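Local structure of DNA helicase RecQ (Deinococcus radiodurans, 4Q48) at residues Ile212-Gly217 with Cys381-Leu386; Ile240-Ser245 with Arg306-Leu311; Asp312-Met317 with Ala336-Gly341. The protein probably couples ATP hydrolysis to duplex DNA unwinding by 3'-5' translocation, this chain being its catalytic core of helicase, zinc-binding and RQC domains. All coordinates share one frame; numbering follows the deposited sequence.

Interaction 1: Ile212-Gly217 with Cys381-Leu386; sequences IQYRVG and CRRQVL. With ZN (zinc ion), chain C.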
ATOM      1  N   ILE A 212       8.608   8.456 -12.727  1.00 32.00           N
ATOM      2  CA  ILE A 212       9.455   7.345 -12.316  1.00 29.76           C
ATOM      3  C   ILE A 212       9.230   6.189 -13.270  1.00 34.09           C
ATOM      4  O   ILE A 212       8.098   5.686 -13.371  1.00 30.48           O
ATOM      5  CB  ILE A 212       9.150   6.872 -10.896  1.00 30.26           C
ATOM      6  CG1 ILE A 212       9.327   8.019  -9.903  1.00 30.54           C
ATOM      7  CG2 ILE A 212      10.032   5.684 -10.542  1.00 32.05           C
ATOM      8  CD1 ILE A 212       8.866   7.679  -8.500  1.00 35.31           C
ATOM      9  N   GLN A 213      10.294   5.781 -13.978  1.00 32.05           N
ATOM     10  CA  GLN A 213      10.227   4.617 -14.861  1.00 29.48           C
ATOM     11  C   GLN A 213      10.549   3.331 -14.086  1.00 31.40           C
ATOM     12  O   GLN A 213      11.586   3.264 -13.430  1.00 36.02           O
ATOM     13  CB  GLN A 213      11.166   4.782 -16.044  1.00 24.08           C
ATOM     14  CG  GLN A 213      11.405   3.492 -16.779  1.00 32.05           C
ATOM     15  CD  GLN A 213      12.040   3.657 -18.150  1.00 34.09           C
ATOM     16  OE1 GLN A 213      12.988   2.943 -18.509  1.00 32.78           O
ATOM     17  NE2 GLN A 213      11.512   4.592 -18.930  1.00 29.90           N
ATOM     18  N   TYR A 214       9.670   2.323 -14.130  1.00 29.22           N
ATOM     19  CA  TYR A 214       9.901   1.098 -13.327  1.00 34.55           C
ATOM     20  C   TYR A 214      10.594  -0.038 -14.103  1.00 33.37           C
ATOM     21  O   TYR A 214      10.199  -0.376 -15.226  1.00 30.68           O
ATOM     22  CB  TYR A 214       8.586   0.586 -12.725  1.00 34.09           C
ATOM     23  CG  TYR A 214       7.987   1.560 -11.735  1.00 33.60           C
ATOM     24  CD1 TYR A 214       8.341   1.532 -10.388  1.00 28.29           C
ATOM     25  CD2 TYR A 214       7.097   2.536 -12.166  1.00 33.47           C
ATOM     26  CE1 TYR A 214       7.797   2.437  -9.494  1.00 29.93           C
ATOM     27  CE2 TYR A 214       6.570   3.454 -11.293  1.00 36.32           C
ATOM     28  CZ  TYR A 214       6.913   3.403  -9.958  1.00 36.52           C
ATOM     29  OH  TYR A 214       6.353   4.333  -9.114  1.00 35.43           O
ATOM     30  N   ARG A 215      11.660  -0.575 -13.509  1.00 29.04           N
ATOM     31  CA  ARG A 215      12.382  -1.701 -14.082  1.00 31.39           C
ATOM     32  C   ARG A 215      12.743  -2.773 -13.076  1.00 33.69           C
ATOM     33  O   ARG A 215      13.319  -2.489 -12.017  1.00 32.90           O
ATOM     34  CB  ARG A 215      13.676  -1.256 -14.748  1.00 32.23           C
ATOM     35  CG  ARG A 215      13.529  -0.364 -15.960  1.00 34.20           C
ATOM     36  CD  ARG A 215      14.917  -0.122 -16.520  1.00 31.24           C
ATOM     37  NE  ARG A 215      15.010   1.215 -17.069  1.00 36.87           N
ATOM     38  CZ  ARG A 215      16.152   1.812 -17.358  1.00 31.75           C
ATOM     39  NH1 ARG A 215      17.284   1.170 -17.130  1.00 28.27           N
ATOM     40  NH2 ARG A 215      16.143   3.045 -17.850  1.00 27.66           N
ATOM     41  N   VAL A 216      12.436  -4.014 -13.445  1.00 32.79           N
ATOM     42  CA  VAL A 216      12.846  -5.182 -12.683  1.00 32.74           C
ATOM     43  C   VAL A 216      13.505  -6.137 -13.676  1.00 34.32           C
ATOM     44  O   VAL A 216      13.038  -6.287 -14.794  1.00 37.76           O
ATOM     45  CB  VAL A 216      11.649  -5.858 -11.973  1.00 33.09           C
ATOM     46  CG1 VAL A 216      12.118  -7.022 -11.156  1.00 30.53           C
ATOM     47  CG2 VAL A 216      10.897  -4.855 -11.091  1.00 29.40           C
ATOM     48  N   GLY A 217      14.609  -6.755 -13.292  1.00 32.27           N
ATOM     49  CA  GLY A 217      15.284  -7.673 -14.182  1.00 24.42           C
ATOM     50  C   GLY A 217      16.066  -8.693 -13.377  1.00 38.05           C
ATOM     51  O   GLY A 217      16.141  -8.592 -12.131  1.00 36.17           O
ATOM     52  N   CYS A 381       2.441  -4.580 -18.685  1.00 31.26           N
ATOM     53  CA  CYS A 381       2.828  -3.365 -17.936  1.00 33.98           C
ATOM     54  C   CYS A 381       3.004  -3.519 -16.427  1.00 33.65           C
ATOM     55  O   CYS A 381       2.055  -3.911 -15.737  1.00 38.00           O
ATOM     56  CB  CYS A 381       1.785  -2.294 -18.207  1.00 31.72           C
ATOM     57  SG  CYS A 381       2.082  -0.679 -17.450  1.00 37.33           S
ATOM     58  N   ARG A 382       4.210  -3.252 -15.918  1.00 32.82           N
ATOM     59  CA  ARG A 382       4.466  -3.366 -14.475  1.00 31.90           C
ATOM     60  C   ARG A 382       3.645  -2.382 -13.670  1.00 31.33           C
ATOM     61  O   ARG A 382       3.212  -2.705 -12.575  1.00 29.70           O
ATOM     62  CB  ARG A 382       5.914  -3.083 -14.110  1.00 33.08           C
ATOM     63  CG  ARG A 382       6.934  -3.695 -14.955  1.00 38.92           C
ATOM     64  CD  ARG A 382       8.183  -3.735 -14.163  1.00 35.49           C
ATOM     65  NE  ARG A 382       8.188  -5.020 -13.514  1.00 38.57           N
ATOM     66  CZ  ARG A 382       8.688  -6.100 -14.085  1.00 37.81           C
ATOM     67  NH1 ARG A 382       9.252  -6.006 -15.285  1.00 38.93           N
ATOM     68  NH2 ARG A 382       8.640  -7.254 -13.447  1.00 36.77           N
ATOM     69  N   ARG A 383       3.493  -1.167 -14.200  1.00 28.61           N
ATOM     70  CA  ARG A 383       2.862  -0.079 -13.468  1.00 27.32           C
ATOM     71  C   ARG A 383       1.417  -0.457 -13.152  1.00 31.32           C
ATOM     72  O   ARG A 383       1.001  -0.371 -12.004  1.00 30.79           O
ATOM     73  CB  ARG A 383       2.919   1.233 -14.267  1.00 31.79           C
ATOM     74  CG  ARG A 383       2.768   2.500 -13.421  1.00 30.97           C
ATOM     75  CD  ARG A 383       2.807   3.761 -14.245  1.00 28.91           C
ATOM     76  NE  ARG A 383       4.103   3.969 -14.866  1.00 33.55           N
ATOM     77  CZ  ARG A 383       5.076   4.701 -14.331  1.00 36.48           C
ATOM     78  NH1 ARG A 383       4.871   5.294 -13.162  1.00 36.05           N
ATOM     79  NH2 ARG A 383       6.245   4.855 -14.965  1.00 30.82           N
ATOM     80  N   GLN A 384       0.693  -0.960 -14.154  1.00 32.58           N
ATOM     81  CA  GLN A 384      -0.667  -1.442 -13.951  1.00 30.54           C
ATOM     82  C   GLN A 384      -0.742  -2.435 -12.792  1.00 31.28           C
ATOM     83  O   GLN A 384      -1.625  -2.313 -11.933  1.00 37.43           O
ATOM     84  CB  GLN A 384      -1.228  -2.087 -15.215  1.00 27.38           C
ATOM     85  CG  GLN A 384      -1.760  -1.097 -16.233  1.00 32.32           C
ATOM     86  CD  GLN A 384      -2.206  -1.749 -17.541  1.00 43.32           C
ATOM     87  OE1 GLN A 384      -1.699  -2.802 -17.948  1.00 42.26           O
ATOM     88  NE2 GLN A 384      -3.144  -1.105 -18.219  1.00 49.47           N
ATOM     89  N   VAL A 385       0.177  -3.394 -12.740  1.00 28.19           N
ATOM     90  CA  VAL A 385       0.150  -4.392 -11.675  1.00 25.98           C
ATOM     91  C   VAL A 385       0.415  -3.770 -10.317  1.00 29.72           C
ATOM     92  O   VAL A 385      -0.238  -4.123  -9.335  1.00 31.77           O
ATOM     93  CB  VAL A 385       1.174  -5.518 -11.927  1.00 28.72           C
ATOM     94  CG1 VAL A 385       1.411  -6.360 -10.664  1.00 27.27           C
ATOM     95  CG2 VAL A 385       0.746  -6.408 -13.110  1.00 23.80           C
ATOM     96  N   LEU A 386       1.378  -2.848 -10.268  1.00 34.35           N
ATOM     97  CA  LEU A 386       1.795  -2.169  -9.025  1.00 33.22           C
ATOM     98  C   LEU A 386       0.672  -1.341  -8.421  1.00 33.57           C
ATOM     99  O   LEU A 386       0.380  -1.448  -7.235  1.00 32.55           O
ATOM    100  CB  LEU A 386       3.014  -1.268  -9.284  1.00 32.27           C
ATOM    101  CG  LEU A 386       3.470  -0.263  -8.218  1.00 32.11           C
ATOM    102  CD1 LEU A 386       3.948  -0.978  -6.969  1.00 34.17           C
ATOM    103  CD2 LEU A 386       4.591   0.587  -8.741  1.00 30.56           C
TER
HETATM  104 ZN    ZN C 801       4.106   0.032 -18.443  1.00 35.00          ZN

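Interaction 2: Ile240-Ser245 with Arg306-Leu311; sequences IVYCLS and RFVAHL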
ATOM      1  N   ILE A 240      19.723   6.525  -4.449  1.00 40.32           N
ATOM      2  CA  ILE A 240      19.726   5.624  -3.305  1.00 37.73           C
ATOM      3  C   ILE A 240      19.837   4.181  -3.781  1.00 37.15           C
ATOM      4  O   ILE A 240      19.133   3.795  -4.692  1.00 36.16           O
ATOM      5  CB  ILE A 240      18.452   5.750  -2.477  1.00 34.06           C
ATOM      6  CG1 ILE A 240      18.173   7.213  -2.138  1.00 37.80           C
ATOM      7  CG2 ILE A 240      18.563   4.875  -1.239  1.00 35.35           C
ATOM      8  CD1 ILE A 240      16.791   7.457  -1.487  1.00 36.04           C
ATOM      9  N   VAL A 241      20.748   3.408  -3.201  1.00 39.94           N
ATOM     10  CA  VAL A 241      20.843   1.971  -3.455  1.00 35.45           C
ATOM     11  C   VAL A 241      20.436   1.195  -2.225  1.00 37.24           C
ATOM     12  O   VAL A 241      21.127   1.263  -1.219  1.00 44.71           O
ATOM     13  CB  VAL A 241      22.271   1.546  -3.825  1.00 35.41           C
ATOM     14  CG1 VAL A 241      22.347   0.031  -4.007  1.00 32.08           C
ATOM     15  CG2 VAL A 241      22.761   2.311  -5.042  1.00 36.79           C
ATOM     16  N   TYR A 242      19.336   0.453  -2.279  1.00 40.63           N
ATOM     17  CA  TYR A 242      18.898  -0.333  -1.118  1.00 40.11           C
ATOM     18  C   TYR A 242      19.460  -1.760  -1.073  1.00 40.62           C
ATOM     19  O   TYR A 242      19.360  -2.505  -2.049  1.00 45.94           O
ATOM     20  CB  TYR A 242      17.397  -0.418  -1.108  1.00 34.40           C
ATOM     21  CG  TYR A 242      16.719   0.863  -0.762  1.00 38.53           C
ATOM     22  CD1 TYR A 242      16.659   1.312   0.559  1.00 45.32           C
ATOM     23  CD2 TYR A 242      16.079   1.606  -1.737  1.00 37.59           C
ATOM     24  CE1 TYR A 242      15.997   2.490   0.888  1.00 41.63           C
ATOM     25  CE2 TYR A 242      15.407   2.776  -1.414  1.00 38.51           C
ATOM     26  CZ  TYR A 242      15.379   3.214  -0.110  1.00 36.54           C
ATOM     27  OH  TYR A 242      14.724   4.386   0.182  1.00 43.44           O
ATOM     28  N   CYS A 243      20.037  -2.154   0.054  1.00 44.91           N
ATOM     29  CA  CYS A 243      20.480  -3.547   0.226  1.00 55.53           C
ATOM     30  C   CYS A 243      19.823  -4.158   1.452  1.00 59.62           C
ATOM     31  O   CYS A 243      19.335  -3.424   2.327  1.00 54.28           O
ATOM     32  CB  CYS A 243      21.999  -3.644   0.332  1.00 61.39           C
ATOM     33  SG  CYS A 243      22.874  -2.979  -1.095  1.00 61.42           S
ATOM     34  N   LEU A 244      19.807  -5.494   1.514  1.00 60.59           N
ATOM     35  CA  LEU A 244      19.022  -6.209   2.535  1.00 61.84           C
ATOM     36  C   LEU A 244      19.656  -6.200   3.917  1.00 56.68           C
ATOM     37  O   LEU A 244      18.972  -6.020   4.927  1.00 59.63           O
ATOM     38  CB  LEU A 244      18.742  -7.650   2.106  1.00 62.73           C
ATOM     39  CG  LEU A 244      17.483  -8.166   2.821  1.00 66.20           C
ATOM     40  CD1 LEU A 244      16.322  -7.177   2.629  1.00 56.69           C
ATOM     41  CD2 LEU A 244      17.078  -9.575   2.357  1.00 57.26           C
ATOM     42  N   SER A 245      20.963  -6.402   3.953  1.00 60.54           N
ATOM     43  CA  SER A 245      21.698  -6.479   5.211  1.00 70.74           C
ATOM     44  C   SER A 245      22.571  -5.252   5.454  1.00 65.24           C
ATOM     45  O   SER A 245      22.938  -4.528   4.530  1.00 60.81           O
ATOM     46  CB  SER A 245      22.593  -7.726   5.238  1.00 68.05           C
ATOM     47  OG  SER A 245      23.580  -7.668   4.215  1.00 66.35           O
ATOM     48  N   ARG A 306      17.672  10.886  -8.624  1.00 35.28           N
ATOM     49  CA  ARG A 306      17.568  10.453 -10.006  1.00 35.99           C
ATOM     50  C   ARG A 306      17.339   8.952 -10.191  1.00 37.16           C
ATOM     51  O   ARG A 306      16.836   8.534 -11.229  1.00 36.78           O
ATOM     52  CB  ARG A 306      18.835  10.876 -10.752  1.00 39.41           C
ATOM     53  CG  ARG A 306      18.691  12.223 -11.372  1.00 36.48           C
ATOM     54  CD  ARG A 306      17.386  12.299 -12.108  1.00 37.55           C
ATOM     55  NE  ARG A 306      16.861  13.642 -12.058  1.00 41.99           N
ATOM     56  CZ  ARG A 306      15.857  14.025 -11.285  1.00 40.74           C
ATOM     57  NH1 ARG A 306      15.192  13.153 -10.572  1.00 40.60           N
ATOM     58  NH2 ARG A 306      15.467  15.281 -11.290  1.00 51.52           N
ATOM     59  N   PHE A 307      17.719   8.139  -9.209  1.00 34.67           N
ATOM     60  CA  PHE A 307      17.390   6.724  -9.266  1.00 32.18           C
ATOM     61  C   PHE A 307      17.264   6.054  -7.897  1.00 41.01           C
ATOM     62  O   PHE A 307      17.846   6.510  -6.892  1.00 38.18           O
ATOM     63  CB  PHE A 307      18.421   5.971 -10.106  1.00 35.03           C
ATOM     64  CG  PHE A 307      19.794   5.837  -9.466  1.00 37.06           C
ATOM     65  CD1 PHE A 307      20.793   6.768  -9.719  1.00 38.32           C
ATOM     66  CD2 PHE A 307      20.111   4.733  -8.691  1.00 36.40           C
ATOM     67  CE1 PHE A 307      22.050   6.621  -9.183  1.00 38.25           C
ATOM     68  CE2 PHE A 307      21.383   4.583  -8.148  1.00 39.22           C
ATOM     69  CZ  PHE A 307      22.348   5.532  -8.398  1.00 40.05           C
ATOM     70  N   VAL A 308      16.471   4.984  -7.866  1.00 36.04           N
ATOM     71  CA  VAL A 308      16.483   4.072  -6.741  1.00 33.61           C
ATOM     72  C   VAL A 308      16.758   2.667  -7.237  1.00 33.28           C
ATOM     73  O   VAL A 308      16.004   2.114  -8.046  1.00 34.06           O
ATOM     74  CB  VAL A 308      15.188   4.103  -5.945  1.00 32.63           C
ATOM     75  CG1 VAL A 308      15.121   2.902  -5.048  1.00 34.15           C
ATOM     76  CG2 VAL A 308      15.160   5.346  -5.094  1.00 34.74           C
ATOM     77  N   ALA A 309      17.837   2.093  -6.713  1.00 34.44           N
ATOM     78  CA  ALA A 309      18.278   0.760  -7.070  1.00 33.67           C
ATOM     79  C   ALA A 309      17.968  -0.247  -5.980  1.00 37.30           C
ATOM     80  O   ALA A 309      18.302  -0.030  -4.817  1.00 39.07           O
ATOM     81  CB  ALA A 309      19.774   0.766  -7.357  1.00 32.70           C
ATOM     82  N   HIS A 310      17.380  -1.381  -6.364  1.00 38.20           N
ATOM     83  CA  HIS A 310      17.193  -2.470  -5.416  1.00 36.49           C
ATOM     84  C   HIS A 310      18.094  -3.641  -5.793  1.00 42.05           C
ATOM     85  O   HIS A 310      17.964  -4.208  -6.879  1.00 40.41           O
ATOM     86  CB  HIS A 310      15.727  -2.892  -5.363  1.00 33.48           C
ATOM     87  CG  HIS A 310      14.881  -2.019  -4.484  1.00 34.06           C
ATOM     88  ND1 HIS A 310      14.155  -0.948  -4.967  1.00 32.87           N
ATOM     89  CD2 HIS A 310      14.655  -2.056  -3.147  1.00 29.87           C
ATOM     90  CE1 HIS A 310      13.515  -0.372  -3.964  1.00 33.12           C
ATOM     91  NE2 HIS A 310      13.798  -1.028  -2.852  1.00 31.23           N
ATOM     92  N   LEU A 311      19.008  -4.001  -4.895  1.00 42.08           N
ATOM     93  CA  LEU A 311      19.968  -5.052  -5.196  1.00 40.33           C
ATOM     94  C   LEU A 311      19.531  -6.333  -4.499  1.00 47.41           C
ATOM     95  O   LEU A 311      20.170  -7.388  -4.616  1.00 48.33           O
ATOM     96  CB  LEU A 311      21.360  -4.626  -4.742  1.00 36.92           C
ATOM     97  CG  LEU A 311      22.081  -3.745  -5.759  1.00 39.68           C
ATOM     98  CD1 LEU A 311      23.394  -3.217  -5.195  1.00 43.63           C
ATOM     99  CD2 LEU A 311      22.309  -4.469  -7.058  1.00 39.64           C
TER

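Interaction 3: Asp312-Met317 with Ala336-Gly341; sequences DLPKSM and AWMVYG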
ATOM      1  N   ASP A 312      18.417  -6.223  -3.784  1.00 41.45           N
ATOM      2  CA  ASP A 312      17.755  -7.360  -3.166  1.00 47.12           C
ATOM      3  C   ASP A 312      16.257  -7.097  -3.194  1.00 48.10           C
ATOM      4  O   ASP A 312      15.817  -5.961  -3.417  1.00 41.33           O
ATOM      5  CB  ASP A 312      18.201  -7.598  -1.707  1.00 48.58           C
ATOM      6  CG  ASP A 312      19.682  -7.860  -1.566  1.00 51.91           C
ATOM      7  OD1 ASP A 312      20.186  -8.842  -2.157  1.00 52.57           O
ATOM      8  OD2 ASP A 312      20.335  -7.092  -0.824  1.00 59.99           O
ATOM      9  N   LEU A 313      15.475  -8.149  -2.984  1.00 43.69           N
ATOM     10  CA  LEU A 313      14.037  -7.999  -2.902  1.00 38.64           C
ATOM     11  C   LEU A 313      13.660  -7.186  -1.684  1.00 43.05           C
ATOM     12  O   LEU A 313      14.176  -7.423  -0.586  1.00 44.54           O
ATOM     13  CB  LEU A 313      13.361  -9.352  -2.856  1.00 43.23           C
ATOM     14  CG  LEU A 313      13.184 -10.035  -4.198  1.00 43.21           C
ATOM     15  CD1 LEU A 313      12.482 -11.371  -3.965  1.00 43.23           C
ATOM     16  CD2 LEU A 313      12.396  -9.136  -5.133  1.00 35.35           C
ATOM     17  N   PRO A 314      12.741  -6.233  -1.863  1.00 42.50           N
ATOM     18  CA  PRO A 314      12.189  -5.516  -0.718  1.00 42.45           C
ATOM     19  C   PRO A 314      11.349  -6.475   0.118  1.00 40.00           C
ATOM     20  O   PRO A 314      11.134  -7.595  -0.330  1.00 43.40           O
ATOM     21  CB  PRO A 314      11.321  -4.444  -1.359  1.00 36.49           C
ATOM     22  CG  PRO A 314      11.548  -4.546  -2.821  1.00 33.07           C
ATOM     23  CD  PRO A 314      12.050  -5.883  -3.110  1.00 36.58           C
ATOM     24  N   LYS A 315      10.867  -6.055   1.283  1.00 40.26           N
ATOM     25  CA  LYS A 315      10.076  -6.958   2.117  1.00 43.01           C
ATOM     26  C   LYS A 315       8.616  -7.029   1.656  1.00 44.66           C
ATOM     27  O   LYS A 315       7.898  -7.975   1.967  1.00 54.16           O
ATOM     28  CB  LYS A 315      10.130  -6.537   3.593  1.00 48.09           C
ATOM     29  CG  LYS A 315      11.524  -6.167   4.091  1.00 56.65           C
ATOM     30  CD  LYS A 315      11.700  -6.505   5.587  1.00 61.87           C
ATOM     31  CE  LYS A 315      12.856  -5.738   6.273  1.00 70.55           C
ATOM     32  NZ  LYS A 315      12.651  -5.302   7.707  1.00 56.25           N
ATOM     33  N   SER A 316       8.176  -6.027   0.915  1.00 41.74           N
ATOM     34  CA  SER A 316       6.811  -5.998   0.442  1.00 39.53           C
ATOM     35  C   SER A 316       6.602  -5.001  -0.694  1.00 41.42           C
ATOM     36  O   SER A 316       7.483  -4.186  -0.988  1.00 36.92           O
ATOM     37  CB  SER A 316       5.894  -5.658   1.604  1.00 38.64           C
ATOM     38  OG  SER A 316       6.191  -4.363   2.087  1.00 39.02           O
ATOM     39  N   MET A 317       5.416  -5.058  -1.301  1.00 41.92           N
ATOM     40  CA  MET A 317       4.988  -4.061  -2.276  1.00 37.55           C
ATOM     41  C   MET A 317       4.873  -2.674  -1.625  1.00 37.75           C
ATOM     42  O   MET A 317       5.223  -1.664  -2.242  1.00 37.84           O
ATOM     43  CB  MET A 317       3.649  -4.451  -2.913  1.00 33.13           C
ATOM     44  CG  MET A 317       3.714  -5.608  -3.894  1.00 34.44           C
ATOM     45  SD  MET A 317       4.666  -5.225  -5.368  1.00 43.40           S
ATOM     46  CE  MET A 317       3.403  -4.525  -6.425  1.00 35.29           C
ATOM     47  N   ALA A 336      13.500   3.610 -11.411  1.00 33.11           N
ATOM     48  CA  ALA A 336      13.576   2.635 -10.347  1.00 26.89           C
ATOM     49  C   ALA A 336      14.035   1.368 -11.009  1.00 29.54           C
ATOM     50  O   ALA A 336      13.396   0.899 -11.949  1.00 28.82           O
ATOM     51  CB  ALA A 336      12.257   2.467  -9.651  1.00 31.31           C
ATOM     52  N   TRP A 337      15.182   0.865 -10.549  1.00 30.96           N
ATOM     53  CA  TRP A 337      15.919  -0.238 -11.166  1.00 25.73           C
ATOM     54  C   TRP A 337      16.145  -1.326 -10.125  1.00 31.43           C
ATOM     55  O   TRP A 337      16.717  -1.054  -9.057  1.00 29.81           O
ATOM     56  CB  TRP A 337      17.232   0.301 -11.679  1.00 28.87           C
ATOM     57  CG  TRP A 337      18.201  -0.610 -12.364  1.00 28.94           C
ATOM     58  CD1 TRP A 337      18.414  -0.706 -13.708  1.00 29.94           C
ATOM     59  CD2 TRP A 337      19.181  -1.459 -11.738  1.00 29.14           C
ATOM     60  NE1 TRP A 337      19.448  -1.586 -13.964  1.00 36.88           N
ATOM     61  CE2 TRP A 337      19.934  -2.063 -12.773  1.00 33.09           C
ATOM     62  CE3 TRP A 337      19.492  -1.770 -10.408  1.00 28.03           C
ATOM     63  CZ2 TRP A 337      20.971  -2.974 -12.520  1.00 25.57           C
ATOM     64  CZ3 TRP A 337      20.515  -2.690 -10.160  1.00 29.83           C
ATOM     65  CH2 TRP A 337      21.249  -3.265 -11.217  1.00 29.00           C
ATOM     66  N   MET A 338      15.666  -2.541 -10.395  1.00 31.18           N
ATOM     67  CA  MET A 338      15.821  -3.650  -9.445  1.00 30.15           C
ATOM     68  C   MET A 338      16.183  -4.975 -10.129  1.00 33.22           C
ATOM     69  O   MET A 338      15.614  -5.379 -11.161  1.00 28.13           O
ATOM     70  CB  MET A 338      14.559  -3.845  -8.597  1.00 30.23           C
ATOM     71  CG  MET A 338      14.545  -5.151  -7.775  1.00 31.42           C
ATOM     72  SD  MET A 338      13.159  -5.351  -6.614  1.00 43.96           S
ATOM     73  CE  MET A 338      11.788  -5.656  -7.707  1.00 33.23           C
ATOM     74  N   VAL A 339      17.138  -5.656  -9.515  1.00 33.75           N
ATOM     75  CA  VAL A 339      17.490  -6.990  -9.938  1.00 36.89           C
ATOM     76  C   VAL A 339      17.316  -7.925  -8.759  1.00 36.30           C
ATOM     77  O   VAL A 339      17.562  -7.578  -7.608  1.00 35.81           O
ATOM     78  CB  VAL A 339      18.942  -7.091 -10.476  1.00 33.60           C
ATOM     79  CG1 VAL A 339      19.054  -6.528 -11.904  1.00 27.77           C
ATOM     80  CG2 VAL A 339      19.941  -6.463  -9.488  1.00 25.48           C
ATOM     81  N   TYR A 340      16.859  -9.121  -9.069  1.00 38.40           N
ATOM     82  CA  TYR A 340      16.682 -10.129  -8.065  1.00 38.17           C
ATOM     83  C   TYR A 340      16.928 -11.436  -8.798  1.00 40.63           C
ATOM     84  O   TYR A 340      16.799 -11.509 -10.032  1.00 39.26           O
ATOM     85  CB  TYR A 340      15.276 -10.051  -7.448  1.00 39.11           C
ATOM     86  CG  TYR A 340      14.204 -10.705  -8.290  1.00 33.38           C
ATOM     87  CD1 TYR A 340      13.758 -10.124  -9.464  1.00 28.73           C
ATOM     88  CD2 TYR A 340      13.635 -11.913  -7.896  1.00 34.34           C
ATOM     89  CE1 TYR A 340      12.787 -10.743 -10.223  1.00 31.39           C
ATOM     90  CE2 TYR A 340      12.670 -12.526  -8.642  1.00 26.19           C
ATOM     91  CZ  TYR A 340      12.263 -11.950  -9.797  1.00 26.15           C
ATOM     92  OH  TYR A 340      11.310 -12.585 -10.528  1.00 37.95           O
ATOM     93  N   GLY A 341      17.301 -12.463  -8.055  1.00 41.28           N
ATOM     94  CA  GLY A 341      17.512 -13.756  -8.659  1.00 45.07           C
ATOM     95  C   GLY A 341      16.878 -14.914  -7.921  1.00 52.90           C
ATOM     96  O   GLY A 341      16.205 -14.749  -6.887  1.00 47.41           O
TER

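Interaction 1: Ile212-Gly217 with Cys381-Leu386
Strand Ile-212-Gly-217 runs almost at a right angle (95°) to the first turn of helix 382-389, where Arg-382 and Arg-383 meet Tyr-214 and Val-216. The direct hydrogen bonding comes from Arg-383. Its chain leaves with CG anti to the backbone N and bends at chi3, so that NH2 donates to Ile-212 O at 2.6 Å. That oxygen lies near the guanidinium plane and the donor in the carbonyl plane; a second bond from NH1 to the same oxygen is weak. Asp-208 forms a salt bridge with NH1, and Asn-400 O takes a further bond from NH2.

Packing round the flat groups comes second. The edge of the Tyr-214 ring meets one face of the Arg-383 guanidinium, with CE2 3.1 Å from NH1 and the planes 72° apart. Over one face of the ring sits Leu-386 CD2, 4.0 Å from the Tyr-214 centroid in a CH-pi contact, while Ile-212 CG2 covers the opposite face. Arg-382, also bent at chi3, spreads its guanidinium flat against Val-216: CB lies over the centre of the plane, 3.6 Å from NH2. Arg-382 NH1 forms a salt bridge with Asp-402, and NH2 donates to Tyr-375 O.

Metal coordination and a capping bond meet at the helix start. Cys-381 SG binds zinc at 2.4 Å and, from the N-cap position, accepts a capping bond from Gln-384 N. Cys-398, Cys-401 and Cys-404 complete the four-cysteine site of the RecQ zinc-binding domain, here packed against an outermost strand of the second RecA-like helicase domain.

Interaction 2: Ile240-Ser245 with Arg306-Leu311
Tyr-242 has the most surface buried in this pairing, 77 Å², and its ring is met by Val-308 and His-310 on the same face of the sheet. CG stands anti to the carbonyl carbon (chi1 -71°), which sets the side chain beside His-310, the two pointing the same way. Their planes are 18° apart, but with centroids 5.1 Å apart the rings barely overlap; Tyr-242 CD2 lies over the imidazole face. At the tyrosine edge, CE2 touches Val-308 CG1 at 3.6 Å. The polar ends turn elsewhere, OH to Arg-326 and His-310 NE2 to Glu-323.

Ile-240, next in buried surface, works chiefly through its backbone. Its N donates to Phe-307 O, and its O accepts from Ala-309 N at 2.9 Å, nearly along the C=O axis. With Tyr-242 N to Ala-309 O and Leu-311 N to Tyr-242 O, this is the alternating ladder of parallel strands, 12° apart, in the central sheet of the second RecA-like helicase domain.

Leu-311 closes the end of the pair from the sheet face that carries Val-241 and Ala-309. Its CD1 reaches Val-241 CG1 at 3.6 Å and lies 4.1 Å from Cys-243 SG, and Leu-226 of helix 222-233 packs on Leu-311.

Interaction 3: Asp312-Met317 with Ala336-Gly341
In the second RecA-like domain of the helicase core, the loop that leaves parallel strand 305-310 turns across the end of its neighbour, strand 334-340. The join is made by apolar side chains, and it buries a modest 209 Å² in total.

Leu-313 and Tyr-340 cross obliquely. Leucine CG is anti to the carbonyl carbon (chi1 -81°), and although the residue's first bond does not aim at the strand, its branched end approaches it. CD2 comes 3.8 Å from Tyr-340 CB, while both methyls lie near CD2 of the tyrosine. Tyr-340 CB faces the loop, and with CG in the crowded position between the backbone N and the carbonyl carbon (chi1 80°) the near side of the ring, CG and CD2, also lies against the leucine.

Met-338 starts out toward the loop. Its near-anti chi1 and chi2 carry SD out to the loop, and the bend at chi3 (72°) turns only the terminal methyl CE aside. There SD meets Pro-314 tip to tip and also lies 4.1 Å from Leu-313 CD2. Tyr-320 of the following helix touches both Pro-314 and Met-338, and Cys-376 of helix 359-376 packs on Met-338 and Tyr-340.

Asp-312 CB points away from the strand, and OD2 accepts from Leu-244 N. The closest approach in the contact is Met-338 SD to Pro-314 CD, 3.7 Å.

In the fold
All three contacts reach one parallel sheet, in which strand 334-340 lies between 212-218 and 305-310. Interactions 1 and 3 have centres 12 Å apart and meet through probable backbone hydrogen bonds, Arg-215 N to Ala-336 O (2.8 Å) and Gly-217 N to Met-338 O (2.7 Å). Interactions 2 and 3 are closer, with centres 8 Å apart: His-310 N approaches Trp-337 O at 2.8 Å, and His-310 CB packs 3.5 Å from Met-338 CG. Interactions 1 and 2 do not touch; their nearest atoms are about 7 Å apart. The zinc belongs to interaction 1, whereas the side chain of Met-338 in interaction 3 is about 12 Å from that of the zinc ligand Cys-401.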